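Local structure of oxygen-independent coproporphyrinogen III oxidase (Escherichia coli, 1OLT) at residues Y85-I93 / L321-I329; E152-R160 / N196-T204. The protein catalyses the anaerobic oxidative decarboxylation of two propionate side chains of coproporphyrinogen III to vinyl groups, a radical SAM step of heme biosynthesis that yields protoporphyrinogen IX. All coordinates share one frame; numbering follows the deposited sequence.

After an initial helix, 38-45, the chain runs through strand 53-62 and helix 80-96, whose residues 85-93 form the first half of contact 1. It then alternates strands and helices along the parallel sheet of the radical SAM core. Within this run, contact 2 closes a short loop, in which helix 154-161 leads through strand 166-172 to the end of helix 188-200. Contact 1 closes only when strand 320-324 returns beside strand 53-62, so the whole loop of contact 2 falls within that of contact 1. The centres of the two contacts lie about 26 Å apart: contact 2 joins neighbouring outer helices, contact 1 ties a turn that leads into the adenine-binding residues to an early helix.

Contact 1: Y85-I93 / L321-I329; sequences YLDALEQEI and LLGMGVSAI. With SAM (S-adenosylmethionine), chain D.
The carboxylate oxygen Glu-92 OE1 takes the backbone N-H of Gly-325 at 2.8 Å, on its syn side, and also bonds the hydroxyl of Tyr-346. This buried contact joins helix 80-96 of the radical SAM core to a type II beta turn, Gly-325 to Ala-328, that follows strand 320-324. Glu-92 reaches it with CG anti to the backbone N (chi1 -171°) and the chain extended beyond. Its other oxygen, OE2, is bonded to Asn-339, and a water lies 2.7 Å from Glu-92 OE2 and also within hydrogen-bonding distance of Gly-323 O. An alanine in place of Glu-92 is likely to leave the Gly-325 N-H and the Tyr-346 hydroxyl without this shared acceptor, in a buried setting. Two helical turns earlier, the Tyr-85 hydroxyl accepts the N-H of Val-326 near the ring plane and is bonded to His-58 O as well. Leu-89 CD2 lies between these two grips, 3.7 Å from Gly-325 N. The turn leads directly into the adenine site: Ile-329 N donates to N1 of S-adenosylmethionine at 2.8 Å, and N6 of the ligand returns a nearly straight bond (171°) to Ile-329 O.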
loop_
_atom_site.group_PDB
_atom_site.type_symbol
_atom_site.label_atom_id
_atom_site.label_comp_id
_atom_site.label_asym_id
_atom_site.label_seq_id
_atom_site.Cartn_x
_atom_site.Cartn_y
_atom_site.Cartn_z
ATOM N N TYR A 85 0.654 10.458 21.498
ATOM C CA TYR A 85 -0.070 9.864 20.426
ATOM C C TYR A 85 -0.702 8.530 20.838
ATOM O O TYR A 85 -1.877 8.280 20.531
ATOM C CB TYR A 85 0.868 9.696 19.225
ATOM C CG TYR A 85 0.167 9.225 17.981
ATOM C CD1 TYR A 85 -0.665 10.066 17.311
ATOM C CD2 TYR A 85 0.349 7.968 17.506
ATOM C CE1 TYR A 85 -1.331 9.655 16.161
ATOM C CE2 TYR A 85 -0.282 7.536 16.311
ATOM C CZ TYR A 85 -1.145 8.402 15.668
ATOM O OH TYR A 85 -1.802 8.043 14.489
ATOM N N LEU A 86 0.037 7.687 21.549
ATOM C CA LEU A 86 -0.517 6.471 22.088
ATOM C C LEU A 86 -1.579 6.747 23.141
ATOM O O LEU A 86 -2.529 5.955 23.249
ATOM C CB LEU A 86 0.555 5.543 22.687
ATOM C CG LEU A 86 1.546 4.829 21.772
ATOM C CD1 LEU A 86 2.293 3.664 22.415
ATOM C CD2 LEU A 86 0.974 4.422 20.590
ATOM N N ASP A 87 -1.509 7.881 23.849
ATOM C CA ASP A 87 -2.620 8.258 24.743
ATOM C C ASP A 87 -3.899 8.423 23.911
ATOM O O ASP A 87 -4.970 8.027 24.347
ATOM C CB ASP A 87 -2.370 9.531 25.540
ATOM C CG ASP A 87 -1.297 9.377 26.579
ATOM O OD1 ASP A 87 -0.997 8.250 27.026
ATOM O OD2 ASP A 87 -0.685 10.395 27.048
ATOM N N ALA A 88 -3.783 9.069 22.758
ATOM C CA ALA A 88 -4.937 9.310 21.872
ATOM C C ALA A 88 -5.445 8.025 21.212
ATOM O O ALA A 88 -6.626 7.812 21.134
ATOM C CB ALA A 88 -4.601 10.320 20.832
ATOM N N LEU A 89 -4.538 7.180 20.770
ATOM C CA LEU A 89 -4.867 5.866 20.203
ATOM C C LEU A 89 -5.586 4.997 21.224
ATOM O O LEU A 89 -6.610 4.370 20.887
ATOM C CB LEU A 89 -3.648 5.119 19.708
ATOM C CG LEU A 89 -3.054 5.553 18.376
ATOM C CD1 LEU A 89 -1.778 4.765 18.204
ATOM C CD2 LEU A 89 -4.071 5.217 17.258
ATOM N N GLU A 90 -5.129 5.019 22.465
ATOM C CA GLU A 90 -5.864 4.334 23.539
ATOM C C GLU A 90 -7.358 4.751 23.588
ATOM O O GLU A 90 -8.247 3.923 23.712
ATOM C CB GLU A 90 -5.228 4.588 24.909
ATOM C CG GLU A 90 -6.010 3.950 26.071
ATOM C CD GLU A 90 -5.298 4.050 27.453
ATOM O OE1 GLU A 90 -4.369 4.867 27.629
ATOM O OE2 GLU A 90 -5.731 3.349 28.427
ATOM N N GLN A 91 -7.606 6.037 23.553
ATOM C CA GLN A 91 -8.969 6.548 23.616
ATOM C C GLN A 91 -9.747 6.150 22.316
ATOM O O GLN A 91 -10.885 5.672 22.381
ATOM C CB GLN A 91 -8.990 8.041 23.827
ATOM C CG GLN A 91 -8.511 8.536 25.230
ATOM C CD GLN A 91 -9.152 7.816 26.357
ATOM O OE1 GLN A 91 -10.337 7.560 26.299
ATOM N NE2 GLN A 91 -8.349 7.358 27.335
ATOM N N GLU A 92 -9.101 6.236 21.176
ATOM C CA GLU A 92 -9.760 5.815 19.932
ATOM C C GLU A 92 -10.140 4.313 19.996
ATOM O O GLU A 92 -11.289 3.935 19.652
ATOM C CB GLU A 92 -8.915 6.140 18.666
ATOM C CG GLU A 92 -9.669 5.905 17.391
ATOM C CD GLU A 92 -8.841 6.166 16.072
ATOM O OE1 GLU A 92 -7.626 6.499 16.143
ATOM O OE2 GLU A 92 -9.441 5.991 14.984
ATOM N N ILE A 93 -9.217 3.496 20.468
ATOM C CA ILE A 93 -9.388 2.084 20.534
ATOM C C ILE A 93 -10.511 1.755 21.517
ATOM O O ILE A 93 -11.444 0.932 21.219
ATOM C CB ILE A 93 -8.087 1.382 20.912
ATOM C CG1 ILE A 93 -7.128 1.439 19.713
ATOM C CG2 ILE A 93 -8.354 -0.001 21.333
ATOM C CD1 ILE A 93 -5.685 1.230 20.046
ATOM N N LEU A 321 -11.906 -3.425 7.055
ATOM C CA LEU A 321 -10.624 -2.860 7.460
ATOM C C LEU A 321 -10.909 -1.637 8.313
ATOM O O LEU A 321 -11.550 -0.688 7.847
ATOM C CB LEU A 321 -9.840 -2.421 6.234
ATOM C CG LEU A 321 -8.707 -1.409 6.501
ATOM C CD1 LEU A 321 -7.618 -2.215 6.924
ATOM C CD2 LEU A 321 -8.360 -0.557 5.214
ATOM N N LEU A 322 -10.486 -1.690 9.568
ATOM C CA LEU A 322 -10.589 -0.566 10.461
ATOM C C LEU A 322 -9.246 0.122 10.582
ATOM O O LEU A 322 -8.236 -0.477 10.995
ATOM C CB LEU A 322 -11.047 -1.003 11.863
ATOM C CG LEU A 322 -11.115 0.108 12.878
ATOM C CD1 LEU A 322 -12.201 1.161 12.569
ATOM C CD2 LEU A 322 -11.308 -0.472 14.324
ATOM N N GLY A 323 -9.253 1.407 10.303
ATOM C CA GLY A 323 -8.059 2.194 10.308
ATOM C C GLY A 323 -8.103 3.126 11.512
ATOM O O GLY A 323 -9.108 3.837 11.742
ATOM N N MET A 324 -7.030 3.115 12.295
ATOM C CA MET A 324 -6.933 3.939 13.535
ATOM C C MET A 324 -5.731 4.857 13.413
ATOM O O MET A 324 -4.752 4.521 12.736
ATOM C CB MET A 324 -6.745 3.036 14.745
ATOM C CG MET A 324 -7.981 2.244 15.197
ATOM S SD MET A 324 -7.494 0.678 16.036
ATOM C CE MET A 324 -7.292 -0.375 14.610
ATOM N N GLY A 325 -5.793 6.023 14.045
ATOM C CA GLY A 325 -4.724 6.997 14.033
ATOM C C GLY A 325 -4.920 8.092 12.957
ATOM O O GLY A 325 -5.856 8.063 12.127
ATOM N N VAL A 326 -4.085 9.098 13.022
ATOM C CA VAL A 326 -4.192 10.235 12.142
ATOM C C VAL A 326 -4.081 9.778 10.658
ATOM O O VAL A 326 -3.209 9.009 10.326
ATOM C CB VAL A 326 -3.081 11.330 12.505
ATOM C CG1 VAL A 326 -1.673 10.861 12.183
ATOM C CG2 VAL A 326 -3.348 12.578 11.767
ATOM N N SER A 327 -4.997 10.261 9.809
ATOM C CA SER A 327 -5.129 9.967 8.389
ATOM C C SER A 327 -5.639 8.574 8.042
ATOM O O SER A 327 -5.877 8.322 6.875
ATOM C CB SER A 327 -3.846 10.219 7.609
ATOM O OG SER A 327 -2.913 9.128 7.689
ATOM N N ALA A 328 -5.868 7.710 9.040
ATOM C CA ALA A 328 -6.199 6.325 8.765
ATOM C C ALA A 328 -7.511 6.172 8.049
ATOM O O ALA A 328 -8.520 6.747 8.428
ATOM C CB ALA A 328 -6.159 5.475 9.999
ATOM N N ILE A 329 -7.456 5.388 6.977
ATOM C CA ILE A 329 -8.642 4.965 6.201
ATOM C C ILE A 329 -9.181 3.600 6.575
ATOM O O ILE A 329 -8.426 2.645 6.735
ATOM C CB ILE A 329 -8.348 5.008 4.692
ATOM C CG1 ILE A 329 -8.005 6.438 4.282
ATOM C CG2 ILE A 329 -9.592 4.660 3.882
ATOM C CD1 ILE A 329 -7.248 6.554 2.888
HETATM N N SAM D . 1.598 5.798 -0.607
HETATM C CA SAM D . 2.959 5.594 -1.138
HETATM C C SAM D . 3.141 6.260 -2.517
HETATM O O SAM D . 4.007 7.124 -2.757
HETATM O OXT SAM D . 2.419 5.995 -3.503
HETATM C CB SAM D . 3.295 4.079 -1.184
HETATM C CG SAM D . 3.421 3.368 0.200
HETATM S SD SAM D . 2.037 2.254 0.618
HETATM C CE SAM D . 2.713 0.621 0.148
HETATM C "C5'" SAM D . 1.928 2.024 2.433
HETATM C "C4'" SAM D . 1.612 3.327 3.149
HETATM O "O4'" SAM D . 0.294 3.688 2.765
HETATM C "C3'" SAM D . 1.570 3.222 4.677
HETATM O "O3'" SAM D . 2.872 3.202 5.236
HETATM C "C2'" SAM D . 0.702 4.409 4.986
HETATM O "O2'" SAM D . 1.433 5.594 4.823
HETATM C "C1'" SAM D . -0.363 4.324 3.878
HETATM N N9 SAM D . -1.504 3.511 4.259
HETATM C C8 SAM D . -1.624 2.168 4.182
HETATM N N7 SAM D . -2.873 1.807 4.676
HETATM C C5 SAM D . -3.502 2.893 5.043
HETATM C C6 SAM D . -4.735 3.103 5.596
HETATM N N6 SAM D . -5.605 2.136 5.833
HETATM N N1 SAM D . -5.067 4.379 5.881
HETATM C C2 SAM D . -4.230 5.401 5.639
HETATM N N3 SAM D . -3.009 5.209 5.122
HETATM C C4 SAM D . -2.658 3.968 4.819
HETATM O O HOH W 1 -11.009 4.048 13.867
#

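Contact 2: E152-R160 / N196-T204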
loop_
_atom_site.group_PDB
_atom_site.type_symbol
_atom_site.label_atom_id
_atom_site.label_comp_id
_atom_site.label_asym_id
_atom_site.label_seq_id
_atom_site.Cartn_x
_atom_site.Cartn_y
_atom_site.Cartn_z
ATOM N N GLU A 152 18.143 -0.390 16.858
ATOM C CA GLU A 152 19.060 -1.466 17.228
ATOM C C GLU A 152 18.478 -2.788 16.688
ATOM O O GLU A 152 17.256 -2.948 16.564
ATOM C CB GLU A 152 19.224 -1.521 18.751
ATOM C CG GLU A 152 20.039 -0.367 19.320
ATOM C CD GLU A 152 21.254 -0.066 18.486
ATOM O OE1 GLU A 152 22.128 -0.949 18.396
ATOM O OE2 GLU A 152 21.311 1.040 17.875
ATOM N N LEU A 153 19.347 -3.714 16.344
ATOM C CA LEU A 153 18.908 -5.024 15.859
ATOM C C LEU A 153 17.937 -5.729 16.824
ATOM O O LEU A 153 17.023 -6.402 16.374
ATOM C CB LEU A 153 20.107 -5.955 15.655
ATOM C CG LEU A 153 21.044 -5.696 14.474
ATOM C CD1 LEU A 153 22.205 -6.759 14.522
ATOM C CD2 LEU A 153 20.389 -5.797 13.219
ATOM N N ASP A 154 18.110 -5.568 18.149
ATOM C CA ASP A 154 17.220 -6.256 19.087
ATOM C C ASP A 154 15.811 -5.766 19.106
ATOM O O ASP A 154 14.977 -6.390 19.697
ATOM C CB ASP A 154 17.827 -6.389 20.484
ATOM C CG ASP A 154 17.795 -5.105 21.262
ATOM O OD1 ASP A 154 17.220 -4.068 20.836
ATOM O OD2 ASP A 154 18.341 -5.045 22.360
ATOM N N VAL A 155 15.502 -4.646 18.453
ATOM C CA VAL A 155 14.111 -4.244 18.255
ATOM C C VAL A 155 13.351 -5.306 17.417
ATOM O O VAL A 155 12.149 -5.528 17.617
ATOM C CB VAL A 155 13.971 -2.803 17.652
ATOM C CG1 VAL A 155 12.530 -2.450 17.255
ATOM C CG2 VAL A 155 14.544 -1.738 18.599
ATOM N N LEU A 156 14.039 -5.957 16.468
ATOM C CA LEU A 156 13.419 -7.035 15.697
ATOM C C LEU A 156 13.050 -8.219 16.579
ATOM O O LEU A 156 11.956 -8.768 16.427
ATOM C CB LEU A 156 14.323 -7.491 14.550
ATOM C CG LEU A 156 14.664 -6.399 13.523
ATOM C CD1 LEU A 156 15.505 -7.033 12.428
ATOM C CD2 LEU A 156 13.511 -5.615 12.984
ATOM N N ASP A 157 13.923 -8.614 17.513
ATOM C CA ASP A 157 13.571 -9.671 18.471
ATOM C C ASP A 157 12.326 -9.261 19.294
ATOM O O ASP A 157 11.455 -10.056 19.531
ATOM C CB ASP A 157 14.711 -10.018 19.398
ATOM C CG ASP A 157 15.986 -10.410 18.609
ATOM O OD1 ASP A 157 16.733 -9.542 18.124
ATOM O OD2 ASP A 157 16.252 -11.561 18.411
ATOM N N HIS A 158 12.258 -8.020 19.689
ATOM C CA HIS A 158 11.125 -7.539 20.463
ATOM C C HIS A 158 9.844 -7.565 19.638
ATOM O O HIS A 158 8.802 -7.980 20.136
ATOM C CB HIS A 158 11.352 -6.142 20.902
ATOM C CG HIS A 158 10.312 -5.633 21.860
ATOM N ND1 HIS A 158 10.255 -6.044 23.164
ATOM C CD2 HIS A 158 9.303 -4.748 21.699
ATOM C CE1 HIS A 158 9.260 -5.434 23.788
ATOM N NE2 HIS A 158 8.665 -4.627 22.915
ATOM N N LEU A 159 9.900 -7.142 18.368
ATOM C CA LEU A 159 8.734 -7.226 17.487
ATOM C C LEU A 159 8.253 -8.671 17.333
ATOM O O LEU A 159 7.055 -8.972 17.355
ATOM C CB LEU A 159 9.027 -6.629 16.091
ATOM C CG LEU A 159 9.332 -5.130 16.158
ATOM C CD1 LEU A 159 9.963 -4.661 14.891
ATOM C CD2 LEU A 159 8.038 -4.392 16.436
ATOM N N ARG A 160 9.189 -9.558 17.101
ATOM C CA ARG A 160 8.870 -10.954 17.049
ATOM C C ARG A 160 8.201 -11.474 18.341
ATOM O O ARG A 160 7.198 -12.227 18.296
ATOM C CB ARG A 160 10.134 -11.700 16.816
ATOM C CG ARG A 160 9.891 -12.893 16.177
ATOM C CD ARG A 160 9.707 -12.796 14.607
ATOM N NE ARG A 160 9.492 -14.222 14.291
ATOM C CZ ARG A 160 8.308 -14.803 14.350
ATOM N NH1 ARG A 160 7.188 -14.090 14.579
ATOM N NH2 ARG A 160 8.217 -16.077 14.128
ATOM N N ASN A 196 19.127 -9.569 7.340
ATOM C CA ASN A 196 19.558 -10.916 7.630
ATOM C C ASN A 196 19.207 -11.399 9.084
ATOM O O ASN A 196 18.877 -12.543 9.292
ATOM C CB ASN A 196 21.031 -11.071 7.256
ATOM C CG ASN A 196 21.228 -11.141 5.703
ATOM O OD1 ASN A 196 21.891 -10.291 5.102
ATOM N ND2 ASN A 196 20.586 -12.150 5.063
ATOM N N HIS A 197 19.215 -10.502 10.055
ATOM C CA HIS A 197 18.762 -10.810 11.384
ATOM C C HIS A 197 17.219 -11.092 11.378
ATOM O O HIS A 197 16.745 -12.023 12.072
ATOM C CB HIS A 197 19.117 -9.658 12.384
ATOM C CG HIS A 197 18.805 -9.975 13.810
ATOM N ND1 HIS A 197 19.204 -11.152 14.416
ATOM C CD2 HIS A 197 18.123 -9.286 14.744
ATOM C CE1 HIS A 197 18.786 -11.160 15.669
ATOM N NE2 HIS A 197 18.118 -10.040 15.881
ATOM N N ALA A 198 16.466 -10.299 10.631
ATOM C CA ALA A 198 15.029 -10.493 10.516
ATOM C C ALA A 198 14.772 -11.909 10.007
ATOM O O ALA A 198 14.005 -12.620 10.575
ATOM C CB ALA A 198 14.409 -9.491 9.585
ATOM N N ARG A 199 15.494 -12.318 8.977
ATOM C CA ARG A 199 15.370 -13.649 8.409
ATOM C C ARG A 199 15.755 -14.739 9.417
ATOM O O ARG A 199 15.037 -15.775 9.564
ATOM C CB ARG A 199 16.259 -13.749 7.136
ATOM C CG ARG A 199 16.143 -15.041 6.426
ATOM C CD ARG A 199 17.182 -15.324 5.231
ATOM N NE ARG A 199 17.731 -14.139 4.556
ATOM C CZ ARG A 199 17.206 -13.587 3.447
ATOM N NH1 ARG A 199 16.077 -14.048 2.880
ATOM N NH2 ARG A 199 17.810 -12.547 2.920
ATOM N N GLU A 200 16.865 -14.529 10.105
ATOM C CA GLU A 200 17.346 -15.484 11.073
ATOM C C GLU A 200 16.376 -15.732 12.230
ATOM O O GLU A 200 16.293 -16.842 12.702
ATOM C CB GLU A 200 18.756 -15.100 11.560
ATOM C CG GLU A 200 19.815 -15.404 10.499
ATOM C CD GLU A 200 21.216 -15.298 11.019
ATOM O OE1 GLU A 200 21.489 -14.322 11.739
ATOM O OE2 GLU A 200 22.037 -16.213 10.716
ATOM N N ILE A 201 15.621 -14.724 12.644
ATOM C CA ILE A 201 14.664 -14.901 13.752
ATOM C C ILE A 201 13.229 -15.223 13.271
ATOM O O ILE A 201 12.328 -15.258 14.066
ATOM C CB ILE A 201 14.673 -13.715 14.740
ATOM C CG1 ILE A 201 14.139 -12.482 14.110
ATOM C CG2 ILE A 201 16.114 -13.498 15.293
ATOM C CD1 ILE A 201 14.191 -11.349 15.085
ATOM N N GLY A 202 13.061 -15.512 11.988
ATOM C CA GLY A 202 11.806 -16.094 11.527
ATOM C C GLY A 202 10.840 -15.127 10.817
ATOM O O GLY A 202 9.742 -15.541 10.478
ATOM N N PHE A 203 11.213 -13.881 10.575
ATOM C CA PHE A 203 10.368 -13.053 9.695
ATOM C C PHE A 203 10.375 -13.657 8.262
ATOM O O PHE A 203 11.420 -14.107 7.804
ATOM C CB PHE A 203 10.839 -11.639 9.611
ATOM C CG PHE A 203 10.462 -10.804 10.780
ATOM C CD1 PHE A 203 9.242 -10.161 10.820
ATOM C CD2 PHE A 203 11.360 -10.651 11.847
ATOM C CE1 PHE A 203 8.878 -9.367 11.930
ATOM C CE2 PHE A 203 11.058 -9.844 12.943
ATOM C CZ PHE A 203 9.797 -9.208 13.027
ATOM N N THR A 204 9.201 -13.718 7.635
ATOM C CA THR A 204 9.045 -14.179 6.224
ATOM C C THR A 204 8.320 -13.131 5.441
ATOM O O THR A 204 7.737 -12.251 5.986
ATOM C CB THR A 204 8.233 -15.485 6.126
ATOM O OG1 THR A 204 7.004 -15.324 6.826
ATOM C CG2 THR A 204 8.888 -16.615 6.846
#
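His-197 and Asp-157 form a histidine-carboxylate hydrogen bond between two helices of the radical SAM core: His-197 NE2 donates to Asp-157 OD1 at 2.7 Å and 170°. The helices, 154-161 and 188-200, come before and after strand 166-172 in the chain and pack side by side on the parallel sheet of the partial (beta/alpha) barrel; their short segments run at 33° with axes 9.7 Å apart. The imidazole stretches across the gap with CG anti to the backbone N. Asp-157 OD1 lies in the ring plane and is met on its syn side, although the carboxylate is turned 46° from the ring. Such a bond would probably fix the rotation of the imidazole, and the carboxylate may raise its basicity.

Next to this polar pair the interface is apolar. Leu-156 CD1 packs against Ala-198 CB at 3.9 Å, while Ile-201 CD1 touches the backbone between Leu-156 and Asp-157. Leu-194 of helix 188-200 and Leu-167 of strand 166-172 also touch Leu-156.

A Schellman motif ends helix 188-200, with Gly-202 as its C-prime residue at positive phi; Phe-203 N bonds back to Ala-198 O and Gly-202 N to Arg-199 O. The reversal presents Ile-201 O to Arg-160 NE, which donates at 3.0 Å with the oxygen in the guanidinium plane. Arg-160 NH1 has a second acceptor in Phe-164 O. A bend at chi2 carries the arginine chain over one face of the Phe-203 ring, whose rim meets Leu-156 O and Leu-159 CB. The resulting CH-pi contact sets Arg-160 CD 3.9 Å from the centroid of the Phe-203 ring, displaced toward CE2.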